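Local coordinates for hypothetical protein EF2904 (Enterococcus faecalis, PDB 2AZ4), which is of unknown function but carries a metallo-beta-lactamase-type domain with two zinc ions and may be an RNA-binding exonuclease, at residues A[121-126]-A[259-264]; A[267-272]-A[287-292]. All coordinates share one frame; numbering follows the deposited sequence.

Contact 1 of 2, residues A[121-126]-A[259-264]; sequences NSLNRK and NGYPAN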
loop_
_atom_site.group_PDB
_atom_site.type_symbol
_atom_site.label_atom_id
_atom_site.label_comp_id
_atom_site.label_asym_id
_atom_site.label_seq_id
_atom_site.Cartn_x
_atom_site.Cartn_y
_atom_site.Cartn_z
ATOM N N ASN A 121 9.713 -5.394 -4.455
ATOM C CA ASN A 121 10.481 -6.379 -5.201
ATOM C C ASN A 121 10.011 -7.811 -4.883
ATOM O O ASN A 121 10.070 -8.688 -5.735
ATOM C CB ASN A 121 11.983 -6.206 -4.960
ATOM C CG ASN A 121 12.613 -5.244 -5.938
ATOM O OD1 ASN A 121 12.842 -4.094 -5.625
ATOM N ND2 ASN A 121 12.855 -5.705 -7.147
ATOM N N SER A 122 9.531 -8.015 -3.658
ATOM C CA SER A 122 8.938 -9.280 -3.236
ATOM C C SER A 122 7.507 -9.445 -3.760
ATOM O O SER A 122 7.161 -10.502 -4.304
ATOM C CB SER A 122 8.952 -9.376 -1.711
ATOM O OG SER A 122 8.269 -10.527 -1.263
ATOM N N LEU A 123 6.670 -8.418 -3.604
ATOM C CA LEU A 123 5.337 -8.454 -4.202
ATOM C C LEU A 123 5.401 -8.827 -5.686
ATOM O O LEU A 123 4.532 -9.577 -6.174
ATOM C CB LEU A 123 4.568 -7.139 -3.999
ATOM C CG LEU A 123 4.100 -6.795 -2.569
ATOM C CD1 LEU A 123 3.501 -5.392 -2.471
ATOM C CD2 LEU A 123 3.131 -7.830 -2.032
ATOM N N ASN A 124 6.437 -8.347 -6.378
ATOM C CA ASN A 124 6.559 -8.537 -7.829
ATOM C C ASN A 124 7.522 -9.644 -8.279
ATOM O O ASN A 124 8.047 -9.617 -9.413
ATOM C CB ASN A 124 6.941 -7.222 -8.526
ATOM C CG ASN A 124 6.588 -7.233 -10.007
ATOM O OD1 ASN A 124 5.502 -7.682 -10.388
ATOM N ND2 ASN A 124 7.494 -6.730 -10.844
ATOM N N ARG A 125 7.744 -10.626 -7.409
ATOM C CA ARG A 125 8.713 -11.690 -7.701
ATOM C C ARG A 125 8.287 -12.525 -8.917
ATOM O O ARG A 125 9.140 -13.032 -9.643
ATOM C CB ARG A 125 8.921 -12.585 -6.472
ATOM C CG ARG A 125 7.657 -13.290 -6.049
ATOM C CD ARG A 125 7.824 -14.076 -4.771
ATOM N NE ARG A 125 6.602 -14.829 -4.509
ATOM C CZ ARG A 125 6.292 -16.005 -5.065
ATOM N NH1 ARG A 125 7.125 -16.597 -5.921
ATOM N NH2 ARG A 125 5.144 -16.594 -4.755
ATOM N N LYS A 126 6.972 -12.661 -9.121
ATOM C CA LYS A 126 6.408 -13.418 -10.255
ATOM C C LYS A 126 5.970 -12.498 -11.405
ATOM O O LYS A 126 5.482 -12.967 -12.447
ATOM C CB LYS A 126 5.203 -14.249 -9.799
ATOM C CG LYS A 126 5.516 -15.568 -9.115
ATOM C CD LYS A 126 4.230 -16.133 -8.471
ATOM C CE LYS A 126 4.188 -17.666 -8.510
ATOM N NZ LYS A 126 2.808 -18.227 -8.291
ATOM N N ASN A 259 -4.173 -16.109 6.982
ATOM C CA ASN A 259 -3.413 -15.443 5.932
ATOM C C ASN A 259 -3.523 -13.945 6.110
ATOM O O ASN A 259 -4.464 -13.458 6.749
ATOM C CB ASN A 259 -3.847 -15.900 4.541
ATOM C CG ASN A 259 -2.815 -15.545 3.435
ATOM O OD1 ASN A 259 -1.661 -15.227 3.704
ATOM N ND2 ASN A 259 -3.249 -15.608 2.203
ATOM N N GLY A 260 -2.545 -13.215 5.578
ATOM C CA GLY A 260 -2.560 -11.771 5.658
ATOM C C GLY A 260 -2.016 -11.248 4.348
ATOM O O GLY A 260 -1.723 -12.019 3.431
ATOM N N TYR A 261 -1.877 -9.941 4.247
ATOM C CA TYR A 261 -1.384 -9.364 3.008
ATOM C C TYR A 261 0.106 -9.108 3.195
ATOM O O TYR A 261 0.474 -8.545 4.193
ATOM C CB TYR A 261 -2.158 -8.093 2.649
ATOM C CG TYR A 261 -1.798 -7.636 1.267
ATOM C CD1 TYR A 261 -2.296 -8.312 0.145
ATOM C CD2 TYR A 261 -0.903 -6.587 1.074
ATOM C CE1 TYR A 261 -1.923 -7.931 -1.156
ATOM C CE2 TYR A 261 -0.526 -6.190 -0.206
ATOM C CZ TYR A 261 -1.048 -6.867 -1.316
ATOM O OH TYR A 261 -0.690 -6.486 -2.595
ATOM N N PRO A 262 0.969 -9.535 2.252
ATOM C CA PRO A 262 2.425 -9.548 2.530
ATOM C C PRO A 262 3.110 -8.199 2.813
ATOM O O PRO A 262 4.142 -8.160 3.492
ATOM C CB PRO A 262 3.032 -10.187 1.261
ATOM C CG PRO A 262 1.908 -10.854 0.570
ATOM C CD PRO A 262 0.688 -10.018 0.883
ATOM N N ALA A 263 2.559 -7.109 2.296
ATOM C CA ALA A 263 3.102 -5.782 2.602
ATOM C C ALA A 263 2.977 -5.406 4.091
ATOM O O ALA A 263 3.719 -4.548 4.574
ATOM C CB ALA A 263 2.480 -4.703 1.693
ATOM N N ASN A 264 2.059 -6.049 4.815
ATOM C CA ASN A 264 1.941 -5.819 6.271
ATOM C C ASN A 264 2.889 -6.696 7.073
ATOM O O ASN A 264 2.470 -7.557 7.864
ATOM C CB ASN A 264 0.495 -5.995 6.767
ATOM C CG ASN A 264 0.236 -5.236 8.043
ATOM O OD1 ASN A 264 1.169 -4.900 8.784
ATOM N ND2 ASN A 264 -1.037 -4.951 8.315
#
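The torsions of Leu123 and Tyr261 carry the leucine fork across the hydroxyl end of the ring: Leu123 sets CG anti to its carbonyl carbon (chi1 -70°) and runs CD1 straight on from CA (chi2 173°), while Tyr261 holds its ring anti to its backbone N (chi1 -171°). The two methyls of Leu123 then take separate partners. CD2 of Leu123 lies 4.1 Å from OH and 4.3 Å from CZ of Tyr261, the side chains crossing at about a right angle, and 4.1 Å from CB of Pro262. CD1 of Leu123 meets CB of Ala263 at 4.3 Å. These carbon pairs make the contact mainly apolar; no hydrogen bond bridges the segments. A type I turn shapes the receiving surface, closed by Asn264 N to Tyr261 O at 3.0 Å; within it, CD of Pro262 sits 3.4 Å above the Tyr261 ring plane, toward the rim. Ala263 comes about 4 Å, side chain to side chain, from the zinc ligand His94, at the edge of the metal site. Phe129 touches both Leu123 and Tyr261, Pro262 reaches Met285 of helix 283-293, and the contact joins the end of helix 114-123 to the turn between strand 256-260 and helix 265-274.

Contact 2 of 2, residues A[267-272]-A[287-292]; sequences RFAKII and ALLLEV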
loop_
_atom_site.group_PDB
_atom_site.type_symbol
_atom_site.label_atom_id
_atom_site.label_comp_id
_atom_site.label_asym_id
_atom_site.label_seq_id
_atom_site.Cartn_x
_atom_site.Cartn_y
_atom_site.Cartn_z
ATOM N N ARG A 267 2.607 -6.932 10.983
ATOM C CA ARG A 267 1.552 -7.782 11.520
ATOM C C ARG A 267 2.058 -9.228 11.606
ATOM O O ARG A 267 1.879 -9.883 12.628
ATOM C CB ARG A 267 0.254 -7.703 10.703
ATOM C CG ARG A 267 -0.860 -8.597 11.258
ATOM C CD ARG A 267 -2.203 -8.486 10.505
ATOM N NE ARG A 267 -2.723 -7.116 10.489
ATOM C CZ ARG A 267 -3.804 -6.735 9.805
ATOM N NH1 ARG A 267 -4.498 -7.633 9.113
ATOM N NH2 ARG A 267 -4.191 -5.457 9.808
ATOM N N PHE A 268 2.699 -9.722 10.544
ATOM C CA PHE A 268 3.299 -11.073 10.597
ATOM C C PHE A 268 4.311 -11.198 11.722
ATOM O O PHE A 268 4.236 -12.138 12.525
ATOM C CB PHE A 268 3.923 -11.446 9.261
ATOM C CG PHE A 268 2.919 -11.832 8.227
ATOM C CD1 PHE A 268 2.477 -13.171 8.127
ATOM C CD2 PHE A 268 2.378 -10.871 7.359
ATOM C CE1 PHE A 268 1.544 -13.553 7.149
ATOM C CE2 PHE A 268 1.426 -11.241 6.382
ATOM C CZ PHE A 268 1.011 -12.584 6.268
ATOM N N ALA A 269 5.219 -10.225 11.802
ATOM C CA ALA A 269 6.178 -10.127 12.906
ATOM C C ALA A 269 5.527 -10.185 14.283
ATOM O O ALA A 269 5.994 -10.925 15.171
ATOM C CB ALA A 269 7.069 -8.875 12.749
ATOM N N LYS A 270 4.451 -9.422 14.480
ATOM C CA LYS A 270 3.728 -9.430 15.768
ATOM C C LYS A 270 3.054 -10.746 16.072
ATOM O O LYS A 270 3.023 -11.198 17.234
ATOM C CB LYS A 270 2.676 -8.311 15.844
ATOM C CG LYS A 270 3.247 -6.910 15.713
ATOM C CD LYS A 270 4.133 -6.549 16.928
ATOM C CE LYS A 270 5.114 -5.418 16.613
ATOM N NZ LYS A 270 5.611 -4.746 17.863
ATOM N N ILE A 271 2.467 -11.356 15.049
ATOM C CA ILE A 271 1.864 -12.669 15.228
ATOM C C ILE A 271 2.925 -13.669 15.721
ATOM O O ILE A 271 2.703 -14.382 16.700
ATOM C CB ILE A 271 1.097 -13.142 13.941
ATOM C CG1 ILE A 271 -0.162 -12.291 13.767
ATOM C CG2 ILE A 271 0.720 -14.631 14.027
ATOM C CD1 ILE A 271 -0.757 -12.346 12.373
ATOM N N ILE A 272 4.071 -13.707 15.046
ATOM C CA ILE A 272 5.204 -14.540 15.453
ATOM C C ILE A 272 5.624 -14.282 16.910
ATOM O O ILE A 272 5.890 -15.225 17.670
ATOM C CB ILE A 272 6.390 -14.320 14.475
ATOM C CG1 ILE A 272 6.013 -14.843 13.088
ATOM C CG2 ILE A 272 7.668 -14.977 14.976
ATOM C CD1 ILE A 272 7.021 -14.513 12.007
ATOM N N ALA A 287 10.826 -15.393 3.792
ATOM C CA ALA A 287 12.004 -14.773 3.201
ATOM C C ALA A 287 11.967 -13.246 3.294
ATOM O O ALA A 287 12.992 -12.618 3.585
ATOM C CB ALA A 287 12.174 -15.216 1.749
ATOM N N LEU A 288 10.798 -12.664 3.005
ATOM C CA LEU A 288 10.559 -11.219 3.160
ATOM C C LEU A 288 10.802 -10.769 4.607
ATOM O O LEU A 288 11.427 -9.737 4.870
ATOM C CB LEU A 288 9.115 -10.857 2.752
ATOM C CG LEU A 288 8.764 -9.352 2.718
ATOM C CD1 LEU A 288 9.789 -8.516 1.896
ATOM C CD2 LEU A 288 7.335 -9.165 2.187
ATOM N N LEU A 289 10.285 -11.549 5.545
ATOM C CA LEU A 289 10.471 -11.254 6.960
ATOM C C LEU A 289 11.939 -11.238 7.350
ATOM O O LEU A 289 12.389 -10.399 8.169
ATOM C CB LEU A 289 9.775 -12.321 7.777
ATOM C CG LEU A 289 9.589 -11.963 9.231
ATOM C CD1 LEU A 289 8.418 -11.018 9.366
ATOM C CD2 LEU A 289 9.311 -13.229 9.970
ATOM N N LEU A 290 12.676 -12.186 6.785
ATOM C CA LEU A 290 14.100 -12.319 7.045
ATOM C C LEU A 290 14.798 -11.105 6.451
ATOM O O LEU A 290 15.638 -10.501 7.093
ATOM C CB LEU A 290 14.651 -13.622 6.444
ATOM C CG LEU A 290 16.174 -13.870 6.482
ATOM C CD1 LEU A 290 16.722 -13.861 7.926
ATOM C CD2 LEU A 290 16.520 -15.178 5.774
ATOM N N GLU A 291 14.404 -10.725 5.240
ATOM C CA GLU A 291 15.038 -9.607 4.553
ATOM C C GLU A 291 14.830 -8.268 5.280
ATOM O O GLU A 291 15.781 -7.517 5.495
ATOM C CB GLU A 291 14.524 -9.512 3.113
ATOM C CG GLU A 291 15.284 -8.478 2.310
ATOM C CD GLU A 291 14.684 -8.245 0.951
ATOM O OE1 GLU A 291 13.735 -8.973 0.598
ATOM O OE2 GLU A 291 15.157 -7.324 0.241
ATOM N N VAL A 292 13.586 -8.007 5.681
ATOM C CA VAL A 292 13.188 -6.760 6.332
ATOM C C VAL A 292 13.595 -6.663 7.821
ATOM O O VAL A 292 14.073 -5.619 8.267
ATOM C CB VAL A 292 11.638 -6.519 6.147
ATOM C CG1 VAL A 292 11.163 -5.327 6.949
ATOM C CG2 VAL A 292 11.307 -6.289 4.679
#
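Leu289 meets Ala269 and Ile272 with its two methyls. CB of Leu289 points at helix 265-274 but stays 5.5 Å from CD1 of Ile272, too far to count as contact. CG of Leu289 has come in to 4.6 Å from the same methyl, and the approach is completed at the branches. With CG anti to the backbone N (chi1 -165°), the fork is directed at the facing helix and its arms part. CD1 of Leu289 lies 4.2 Å from CB of Ala269 and 4.1 Å from N of Ala269, so it rests against backbone as well as side chain. CD2 of Leu289 turns to CD1 of Ile272, and the two side chains meet tip to tip at 3.3 Å. That separation is below the usual van der Waals distance, so the exact placing of these methyls is doubtful, although the pairing itself is plain. The helices belong to a parallel alpha/beta sheet unit: strand 256-260, helix 265-274 and strand 278-282 form a beta-alpha-beta crossover that passes over strand 328-331, and helix 283-293 leads on to strand 298-300. The backbones are nearest at Ala269 and Leu289, whose CA atoms are 7.4 Å apart. Ile272 rests in addition on Val279 and Leu281 of strand 278-282 and on Val297, while Leu289 touches Ile295 in the loop after its own helix.

In the fold
Both contacts are mainly apolar, partly buried and without hydrogen bonds between their segments. Contact 1 joins segments 133 residues apart, tying the end of helix 114-123 to the parallel-sheet unit at a turn beside the zinc site; contact 2 lies within that unit, pairs two of its neighbouring helices, and is away from the metals, its centre about 17 Å from the centre of the chain against 10 Å for contact 1. Both use leucine methyls and an alanine; contact 1 adds a tyrosine ring and a proline, contact 2 only Ile272. With centres 11 Å apart, they also touch directly: Phe268 packs against Gly260 and Tyr261, and Leu288 against Ser122 and Pro262.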